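Local structure of CymD (Pseudomonas putida, 6Z34) at residues A[40-54]-A[78-92]. The protein probably takes up monoaromatic hydrocarbons across the outer membrane as a FadL-family channel, by lateral diffusion. Residues are numbered along the deposited sequence; the frame is centred on the assembly and turned at random.
Sequences MQEGMHLGLGMDIIT and GPYVAPELSLVWRGE
The indole of W89 is met at its edge by M44, whose SD lies in the ring plane 3.9 Å from CD1, a Met-aromatic contact; one face of the indole, toward the rim, carries the backbone N of its own neighbour G91. The guanidinium of R90 has CG of E42 over one face, while the carbonyl O of M40 lies at its edge. There NE of R90 is modelled only 2.4 Å from M40 O, too close to be trusted in detail, and NH1 adds a weak bond to the same oxygen. Bends at chi2 (-82°) and chi3 (-75°) fold the arginine back against the loop at 40-42. The H45 imidazole has M40 CE over one face and V88 O near its edge; its NE2 donates almost in the ring plane to Q41 O at 2.7 Å, and ND1 is held by S435.

From this end an antiparallel ladder runs on to I53 and Y80, part of the antiparallel meander of an outer-membrane beta-barrel of the FadL family: strand 43-54 lies between strand 80-91 and strand 422-437, which brings the beginning and end of the chain together and closes the wall. Six hydrogen-bonded pairs, G43 with R90 through I53 with Y80, give twelve backbone bonds. Residues H45, D51, A82, E84, V88 and R90 face one way, D51 reaching Q14 and S429, its OD1 4.4 Å from OE2 of E84; this proximity would probably favour a proton on one of the two. S86 OG sits 3.6 Å from G47 CA, over the glycine of its hydrogen-bonded pair. M44, L46, M50, V81, L87 and W89 form the other face, largely apolar and consistent with lipid contact, where M50 SD touches V81 CG1 and L46 CD2 lies alongside L87 CD1. Beyond the ladder, E92 N donates to E42 OE2 at 2.6 Å, meeting the carboxylate on its anti side.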
ATOM      1  N   MET A  40      -7.268 -21.699   7.455  1.00 44.14           N
ATOM      2  CA  MET A  40      -8.505 -21.328   8.135  1.00 49.22           C
ATOM      3  C   MET A  40      -9.452 -22.516   8.233  1.00 50.11           C
ATOM      4  O   MET A  40      -9.445 -23.406   7.383  1.00 49.86           O
ATOM      5  CB  MET A  40      -9.212 -20.186   7.401  1.00 44.02           C
ATOM      6  CG  MET A  40      -8.338 -18.936   7.253  1.00 49.46           C
ATOM      7  SD  MET A  40      -9.149 -17.674   6.265  1.00 55.34           S
ATOM      8  CE  MET A  40     -10.269 -17.003   7.495  1.00 60.63           C
ATOM      9  N   GLN A  41     -10.285 -22.504   9.279  1.00 46.07           N
ATOM     10  CA  GLN A  41     -11.284 -23.547   9.482  1.00 46.77           C
ATOM     11  C   GLN A  41     -12.324 -23.525   8.368  1.00 50.05           C
ATOM     12  O   GLN A  41     -12.569 -22.496   7.732  1.00 49.94           O
ATOM     13  CB  GLN A  41     -11.981 -23.384  10.839  1.00 54.60           C
ATOM     14  CG  GLN A  41     -11.053 -23.456  12.043  1.00 77.31           C
ATOM     15  CD  GLN A  41     -10.946 -24.865  12.599  1.00104.23           C
ATOM     16  OE1 GLN A  41     -11.904 -25.394  13.163  1.00117.71           O
ATOM     17  NE2 GLN A  41      -9.779 -25.483  12.436  1.00110.94           N
ATOM     18  N   GLU A  42     -12.931 -24.683   8.134  1.00 50.24           N
ATOM     19  CA  GLU A  42     -14.013 -24.802   7.173  1.00 48.05           C
ATOM     20  C   GLU A  42     -15.212 -23.998   7.653  1.00 61.22           C
ATOM     21  O   GLU A  42     -15.469 -23.884   8.857  1.00 61.14           O
ATOM     22  CB  GLU A  42     -14.398 -26.267   6.980  1.00 49.45           C
ATOM     23  CG  GLU A  42     -13.262 -27.144   6.486  1.00 73.66           C
ATOM     24  CD  GLU A  42     -13.707 -28.559   6.120  1.00 85.44           C
ATOM     25  OE1 GLU A  42     -14.231 -29.270   7.000  1.00 93.04           O
ATOM     26  OE2 GLU A  42     -13.523 -28.967   4.952  1.00 87.34           O
ATOM     27  N   GLY A  43     -15.936 -23.412   6.691  1.00 58.22           N
ATOM     28  CA  GLY A  43     -17.091 -22.576   6.926  1.00 49.28           C
ATOM     29  C   GLY A  43     -16.964 -21.272   6.150  1.00 50.15           C
ATOM     30  O   GLY A  43     -16.248 -21.187   5.147  1.00 54.09           O
ATOM     31  N   MET A  44     -17.659 -20.244   6.626  1.00 44.34           N
ATOM     32  CA  MET A  44     -17.706 -18.957   5.958  1.00 50.22           C
ATOM     33  C   MET A  44     -17.315 -17.875   6.938  1.00 51.44           C
ATOM     34  O   MET A  44     -17.840 -17.818   8.058  1.00 50.03           O
ATOM     35  CB  MET A  44     -19.081 -18.673   5.353  1.00 61.49           C
ATOM     36  CG  MET A  44     -19.318 -19.560   4.157  1.00 73.48           C
ATOM     37  SD  MET A  44     -20.177 -18.701   2.877  1.00 73.68           S
ATOM     38  CE  MET A  44     -19.380 -17.144   3.059  1.00 61.95           C
ATOM     39  N   HIS A  45     -16.399 -17.027   6.494  1.00 52.15           N
ATOM     40  CA  HIS A  45     -15.725 -16.055   7.335  1.00 56.89           C
ATOM     41  C   HIS A  45     -15.980 -14.669   6.774  1.00 51.86           C
ATOM     42  O   HIS A  45     -15.833 -14.444   5.568  1.00 55.95           O
ATOM     43  CB  HIS A  45     -14.223 -16.367   7.414  1.00 48.20           C
ATOM     44  CG  HIS A  45     -13.925 -17.786   7.835  1.00 50.75           C
ATOM     45  ND1 HIS A  45     -13.734 -18.149   9.154  1.00 54.19           N
ATOM     46  CD2 HIS A  45     -13.760 -18.920   7.111  1.00 47.86           C
ATOM     47  CE1 HIS A  45     -13.472 -19.444   9.228  1.00 47.25           C
ATOM     48  NE2 HIS A  45     -13.487 -19.938   8.002  1.00 52.53           N
ATOM     49  N   LEU A  46     -16.393 -13.759   7.642  1.00 47.07           N
ATOM     50  CA  LEU A  46     -16.676 -12.384   7.273  1.00 47.57           C
ATOM     51  C   LEU A  46     -15.804 -11.511   8.141  1.00 41.57           C
ATOM     52  O   LEU A  46     -15.837 -11.629   9.368  1.00 48.98           O
ATOM     53  CB  LEU A  46     -18.152 -12.027   7.473  1.00 57.73           C
ATOM     54  CG  LEU A  46     -19.162 -12.718   6.568  1.00 67.16           C
ATOM     55  CD1 LEU A  46     -20.387 -13.125   7.377  1.00 75.11           C
ATOM     56  CD2 LEU A  46     -19.551 -11.798   5.435  1.00 64.50           C
ATOM     57  N   GLY A  47     -15.035 -10.638   7.513  1.00 40.91           N
ATOM     58  CA  GLY A  47     -14.125  -9.823   8.273  1.00 41.12           C
ATOM     59  C   GLY A  47     -14.349  -8.363   7.980  1.00 48.57           C
ATOM     60  O   GLY A  47     -14.557  -7.962   6.825  1.00 41.80           O
ATOM     61  N   LEU A  48     -14.305  -7.573   9.050  1.00 47.12           N
ATOM     62  CA  LEU A  48     -14.522  -6.141   9.039  1.00 55.35           C
ATOM     63  C   LEU A  48     -13.411  -5.538   9.848  1.00 47.23           C
ATOM     64  O   LEU A  48     -13.234  -5.919  11.012  1.00 49.26           O
ATOM     65  CB  LEU A  48     -15.816  -5.709   9.730  1.00 51.19           C
ATOM     66  CG  LEU A  48     -17.220  -5.964   9.312  1.00 64.72           C
ATOM     67  CD1 LEU A  48     -17.510  -7.423   9.608  1.00 69.47           C
ATOM     68  CD2 LEU A  48     -18.031  -5.037  10.188  1.00 74.06           C
ATOM     69  N   GLY A  49     -12.741  -4.546   9.282  1.00 42.34           N
ATOM     70  CA  GLY A  49     -11.692  -3.904  10.045  1.00 47.94           C
ATOM     71  C   GLY A  49     -11.244  -2.641   9.358  1.00 49.95           C
ATOM     72  O   GLY A  49     -11.695  -2.310   8.255  1.00 50.70           O
ATOM     73  N   MET A  50     -10.323  -1.949  10.023  1.00 51.21           N
ATOM     74  CA  MET A  50      -9.741  -0.748   9.457  1.00 56.52           C
ATOM     75  C   MET A  50      -8.374  -0.504  10.069  1.00 60.18           C
ATOM     76  O   MET A  50      -8.072  -0.956  11.180  1.00 55.26           O
ATOM     77  CB  MET A  50     -10.634   0.461   9.697  1.00 55.62           C
ATOM     78  CG  MET A  50     -10.817   0.750  11.157  1.00 67.22           C
ATOM     79  SD  MET A  50     -12.199   1.864  11.348  1.00 88.52           S
ATOM     80  CE  MET A  50     -13.445   1.003  10.394  1.00 77.84           C
ATOM     81  N   ASP A  51      -7.563   0.245   9.323  1.00 59.21           N
ATOM     82  CA  ASP A  51      -6.312   0.808   9.799  1.00 59.06           C
ATOM     83  C   ASP A  51      -6.504   2.302  10.008  1.00 61.76           C
ATOM     84  O   ASP A  51      -7.145   2.978   9.195  1.00 59.61           O
ATOM     85  CB  ASP A  51      -5.172   0.568   8.804  1.00 67.72           C
ATOM     86  CG  ASP A  51      -4.675  -0.875   8.802  1.00 82.68           C
ATOM     87  OD1 ASP A  51      -5.262  -1.726   9.512  1.00 90.57           O
ATOM     88  OD2 ASP A  51      -3.702  -1.160   8.072  1.00 86.60           O
ATOM     89  N   ILE A  52      -5.958   2.803  11.109  1.00 58.20           N
ATOM     90  CA  ILE A  52      -6.036   4.202  11.486  1.00 60.70           C
ATOM     91  C   ILE A  52      -4.601   4.686  11.599  1.00 66.87           C
ATOM     92  O   ILE A  52      -3.892   4.341  12.556  1.00 65.86           O
ATOM     93  CB  ILE A  52      -6.796   4.401  12.803  1.00 60.51           C
ATOM     94  CG1 ILE A  52      -8.072   3.550  12.800  1.00 65.66           C
ATOM     95  CG2 ILE A  52      -7.104   5.853  13.005  1.00 56.96           C
ATOM     96  CD1 ILE A  52      -9.053   3.929  13.847  1.00 69.17           C
ATOM     97  N   ILE A  53      -4.164   5.461  10.614  1.00 63.83           N
ATOM     98  CA  ILE A  53      -2.783   5.893  10.501  1.00 58.11           C
ATOM     99  C   ILE A  53      -2.720   7.373  10.842  1.00 67.04           C
ATOM    100  O   ILE A  53      -3.322   8.199  10.148  1.00 59.84           O
ATOM    101  CB  ILE A  53      -2.227   5.636   9.095  1.00 61.66           C
ATOM    102  CG1 ILE A  53      -2.279   4.144   8.786  1.00 60.07           C
ATOM    103  CG2 ILE A  53      -0.783   6.197   8.978  1.00 56.44           C
ATOM    104  CD1 ILE A  53      -3.034   3.799   7.520  1.00 65.57           C
ATOM    105  N   THR A  54      -1.993   7.700  11.907  1.00 69.49           N
ATOM    106  CA  THR A  54      -1.619   9.067  12.233  1.00 75.35           C
ATOM    107  C   THR A  54      -0.108   9.209  12.099  1.00 76.86           C
ATOM    108  O   THR A  54       0.650   8.354  12.573  1.00 78.27           O
ATOM    109  CB  THR A  54      -2.059   9.436  13.649  1.00 84.03           C
ATOM    110  OG1 THR A  54      -1.595   8.435  14.564  1.00 89.09           O
ATOM    111  CG2 THR A  54      -3.578   9.526  13.719  1.00 87.65           C
ATOM    112  N   GLY A  78      -3.423  14.226  10.258  1.00141.15           N
ATOM    113  CA  GLY A  78      -4.691  13.757  10.767  1.00136.38           C
ATOM    114  C   GLY A  78      -4.982  12.300  10.495  1.00126.96           C
ATOM    115  O   GLY A  78      -4.371  11.664   9.631  1.00132.20           O
ATOM    116  N   PRO A  79      -5.938  11.747  11.243  1.00111.53           N
ATOM    117  CA  PRO A  79      -6.245  10.316  11.126  1.00 94.13           C
ATOM    118  C   PRO A  79      -6.632   9.895   9.720  1.00 91.19           C
ATOM    119  O   PRO A  79      -7.682  10.295   9.211  1.00100.22           O
ATOM    120  CB  PRO A  79      -7.418  10.133  12.098  1.00 87.96           C
ATOM    121  CG  PRO A  79      -7.268  11.231  13.079  1.00 94.58           C
ATOM    122  CD  PRO A  79      -6.743  12.399  12.288  1.00106.56           C
ATOM    123  N   TYR A  80      -5.783   9.099   9.078  1.00 81.42           N
ATOM    124  CA  TYR A  80      -6.165   8.394   7.865  1.00 68.15           C
ATOM    125  C   TYR A  80      -6.792   7.061   8.251  1.00 70.63           C
ATOM    126  O   TYR A  80      -6.308   6.368   9.150  1.00 74.66           O
ATOM    127  CB  TYR A  80      -4.957   8.183   6.958  1.00 72.95           C
ATOM    128  CG  TYR A  80      -4.342   9.489   6.504  1.00 85.92           C
ATOM    129  CD1 TYR A  80      -4.945  10.251   5.513  1.00 88.08           C
ATOM    130  CD2 TYR A  80      -3.176   9.973   7.084  1.00 94.66           C
ATOM    131  CE1 TYR A  80      -4.398  11.443   5.101  1.00 94.83           C
ATOM    132  CE2 TYR A  80      -2.619  11.175   6.675  1.00 92.35           C
ATOM    133  CZ  TYR A  80      -3.239  11.902   5.683  1.00 96.98           C
ATOM    134  OH  TYR A  80      -2.706  13.096   5.262  1.00106.06           O
ATOM    135  N   VAL A  81      -7.890   6.724   7.586  1.00 58.34           N
ATOM    136  CA  VAL A  81      -8.659   5.527   7.875  1.00 52.18           C
ATOM    137  C   VAL A  81      -8.678   4.682   6.615  1.00 57.72           C
ATOM    138  O   VAL A  81      -9.104   5.155   5.553  1.00 61.59           O
ATOM    139  CB  VAL A  81     -10.086   5.858   8.339  1.00 53.93           C
ATOM    140  CG1 VAL A  81     -10.821   4.605   8.646  1.00 48.25           C
ATOM    141  CG2 VAL A  81     -10.040   6.702   9.587  1.00 64.04           C
ATOM    142  N   ALA A  82      -8.222   3.435   6.734  1.00 49.11           N
ATOM    143  CA  ALA A  82      -8.213   2.484   5.625  1.00 53.89           C
ATOM    144  C   ALA A  82      -9.052   1.265   5.985  1.00 56.05           C
ATOM    145  O   ALA A  82      -8.602   0.419   6.777  1.00 49.96           O
ATOM    146  CB  ALA A  82      -6.781   2.063   5.304  1.00 56.07           C
ATOM    147  N   PRO A  83     -10.268   1.133   5.453  1.00 60.50           N
ATOM    148  CA  PRO A  83     -11.100  -0.040   5.762  1.00 49.93           C
ATOM    149  C   PRO A  83     -10.691  -1.274   4.974  1.00 55.95           C
ATOM    150  O   PRO A  83     -10.099  -1.197   3.892  1.00 54.16           O
ATOM    151  CB  PRO A  83     -12.511   0.400   5.356  1.00 47.52           C
ATOM    152  CG  PRO A  83     -12.310   1.570   4.411  1.00 50.31           C
ATOM    153  CD  PRO A  83     -11.025   2.219   4.799  1.00 53.39           C
ATOM    154  N   GLU A  84     -11.038  -2.434   5.542  1.00 45.30           N
ATOM    155  CA  GLU A  84     -10.816  -3.723   4.906  1.00 47.32           C
ATOM    156  C   GLU A  84     -12.042  -4.600   5.104  1.00 50.46           C
ATOM    157  O   GLU A  84     -12.524  -4.750   6.229  1.00 57.32           O
ATOM    158  CB  GLU A  84      -9.579  -4.447   5.459  1.00 55.54           C
ATOM    159  CG  GLU A  84      -8.358  -3.577   5.684  1.00 91.54           C
ATOM    160  CD  GLU A  84      -7.174  -4.364   6.222  1.00111.78           C
ATOM    161  OE1 GLU A  84      -6.110  -4.359   5.570  1.00119.69           O
ATOM    162  OE2 GLU A  84      -7.311  -4.992   7.293  1.00124.04           O
ATOM    163  N   LEU A  85     -12.504  -5.197   4.009  1.00 49.12           N
ATOM    164  CA  LEU A  85     -13.654  -6.088   3.956  1.00 49.18           C
ATOM    165  C   LEU A  85     -13.208  -7.432   3.412  1.00 47.27           C
ATOM    166  O   LEU A  85     -12.492  -7.475   2.409  1.00 47.24           O
ATOM    167  CB  LEU A  85     -14.745  -5.526   3.025  1.00 43.64           C
ATOM    168  CG  LEU A  85     -15.128  -4.083   3.304  1.00 56.64           C
ATOM    169  CD1 LEU A  85     -16.200  -3.607   2.350  1.00 55.70           C
ATOM    170  CD2 LEU A  85     -15.613  -4.035   4.726  1.00 66.57           C
ATOM    171  N   SER A  86     -13.682  -8.533   4.016  1.00 42.98           N
ATOM    172  CA  SER A  86     -13.364  -9.845   3.459  1.00 42.55           C
ATOM    173  C   SER A  86     -14.489 -10.844   3.655  1.00 47.53           C
ATOM    174  O   SER A  86     -15.168 -10.866   4.687  1.00 52.36           O
ATOM    175  CB  SER A  86     -12.059 -10.433   4.048  1.00 40.98           C
ATOM    176  OG  SER A  86     -11.997 -10.299   5.457  1.00 55.04           O
ATOM    177  N   LEU A  87     -14.639 -11.694   2.643  1.00 41.89           N
ATOM    178  CA  LEU A  87     -15.537 -12.837   2.643  1.00 47.00           C
ATOM    179  C   LEU A  87     -14.723 -14.026   2.153  1.00 49.33           C
ATOM    180  O   LEU A  87     -14.239 -14.016   1.018  1.00 52.13           O
ATOM    181  CB  LEU A  87     -16.748 -12.599   1.728  1.00 41.18           C
ATOM    182  CG  LEU A  87     -17.690 -13.810   1.707  1.00 57.01           C
ATOM    183  CD1 LEU A  87     -18.055 -14.125   3.141  1.00 53.33           C
ATOM    184  CD2 LEU A  87     -18.953 -13.585   0.853  1.00 60.13           C
ATOM    185  N   VAL A  88     -14.578 -15.048   2.989  1.00 47.75           N
ATOM    186  CA  VAL A  88     -13.813 -16.239   2.643  1.00 49.81           C
ATOM    187  C   VAL A  88     -14.674 -17.480   2.877  1.00 51.47           C
ATOM    188  O   VAL A  88     -15.231 -17.659   3.965  1.00 58.42           O
ATOM    189  CB  VAL A  88     -12.503 -16.323   3.460  1.00 54.76           C
ATOM    190  CG1 VAL A  88     -11.815 -17.670   3.241  1.00 51.84           C
ATOM    191  CG2 VAL A  88     -11.569 -15.174   3.085  1.00 55.52           C
ATOM    192  N   TRP A  89     -14.760 -18.338   1.866  1.00 46.96           N
ATOM    193  CA  TRP A  89     -15.370 -19.657   1.988  1.00 45.84           C
ATOM    194  C   TRP A  89     -14.275 -20.726   2.047  1.00 51.05           C
ATOM    195  O   TRP A  89     -13.362 -20.741   1.210  1.00 47.81           O
ATOM    196  CB  TRP A  89     -16.315 -19.893   0.807  1.00 42.09           C
ATOM    197  CG  TRP A  89     -16.922 -21.243   0.765  1.00 47.07           C
ATOM    198  CD1 TRP A  89     -18.099 -21.627   1.345  1.00 48.96           C
ATOM    199  CD2 TRP A  89     -16.409 -22.401   0.084  1.00 55.70           C
ATOM    200  NE1 TRP A  89     -18.342 -22.951   1.074  1.00 58.81           N
ATOM    201  CE2 TRP A  89     -17.321 -23.457   0.315  1.00 55.19           C
ATOM    202  CE3 TRP A  89     -15.271 -22.652  -0.687  1.00 55.59           C
ATOM    203  CZ2 TRP A  89     -17.126 -24.745  -0.195  1.00 53.90           C
ATOM    204  CZ3 TRP A  89     -15.080 -23.943  -1.204  1.00 54.19           C
ATOM    205  CH2 TRP A  89     -16.003 -24.967  -0.950  1.00 55.74           C
ATOM    206  N   ARG A  90     -14.365 -21.609   3.043  1.00 50.48           N
ATOM    207  CA  ARG A  90     -13.417 -22.708   3.249  1.00 44.90           C
ATOM    208  C   ARG A  90     -14.188 -24.016   3.286  1.00 43.12           C
ATOM    209  O   ARG A  90     -14.977 -24.239   4.207  1.00 43.92           O
ATOM    210  CB  ARG A  90     -12.635 -22.534   4.553  1.00 53.73           C
ATOM    211  CG  ARG A  90     -11.211 -22.038   4.386  1.00 68.06           C
ATOM    212  CD  ARG A  90     -10.278 -23.184   4.031  1.00 65.46           C
ATOM    213  NE  ARG A  90      -9.979 -24.041   5.163  1.00 86.85           N
ATOM    214  CZ  ARG A  90      -9.522 -25.285   5.039  1.00 86.13           C
ATOM    215  NH1 ARG A  90      -9.264 -26.016   6.117  1.00 82.44           N
ATOM    216  NH2 ARG A  90      -9.321 -25.784   3.825  1.00 58.08           N
ATOM    217  N   GLY A  91     -13.947 -24.889   2.320  1.00 51.08           N
ATOM    218  CA  GLY A  91     -14.503 -26.233   2.366  1.00 61.60           C
ATOM    219  C   GLY A  91     -13.582 -27.261   1.738  1.00 56.42           C
ATOM    220  O   GLY A  91     -12.998 -27.040   0.674  1.00 53.43           O
ATOM    221  N   GLU A  92     -13.496 -28.419   2.393  1.00 54.70           N
ATOM    222  CA  GLU A  92     -12.667 -29.521   1.916  1.00 57.83           C
ATOM    223  C   GLU A  92     -11.258 -28.984   1.702  1.00 53.73           C
ATOM    224  O   GLU A  92     -10.655 -28.462   2.647  1.00 62.60           O
ATOM    225  CB  GLU A  92     -13.263 -30.140   0.642  1.00 70.62           C
ATOM    226  CG  GLU A  92     -12.505 -31.353   0.029  1.00 93.35           C
ATOM    227  CD  GLU A  92     -11.954 -31.060  -1.367  1.00 95.88           C
ATOM    228  OE1 GLU A  92     -11.565 -32.007  -2.086  1.00 99.30           O
ATOM    229  OE2 GLU A  92     -11.930 -29.875  -1.751  1.00 94.71           O
TER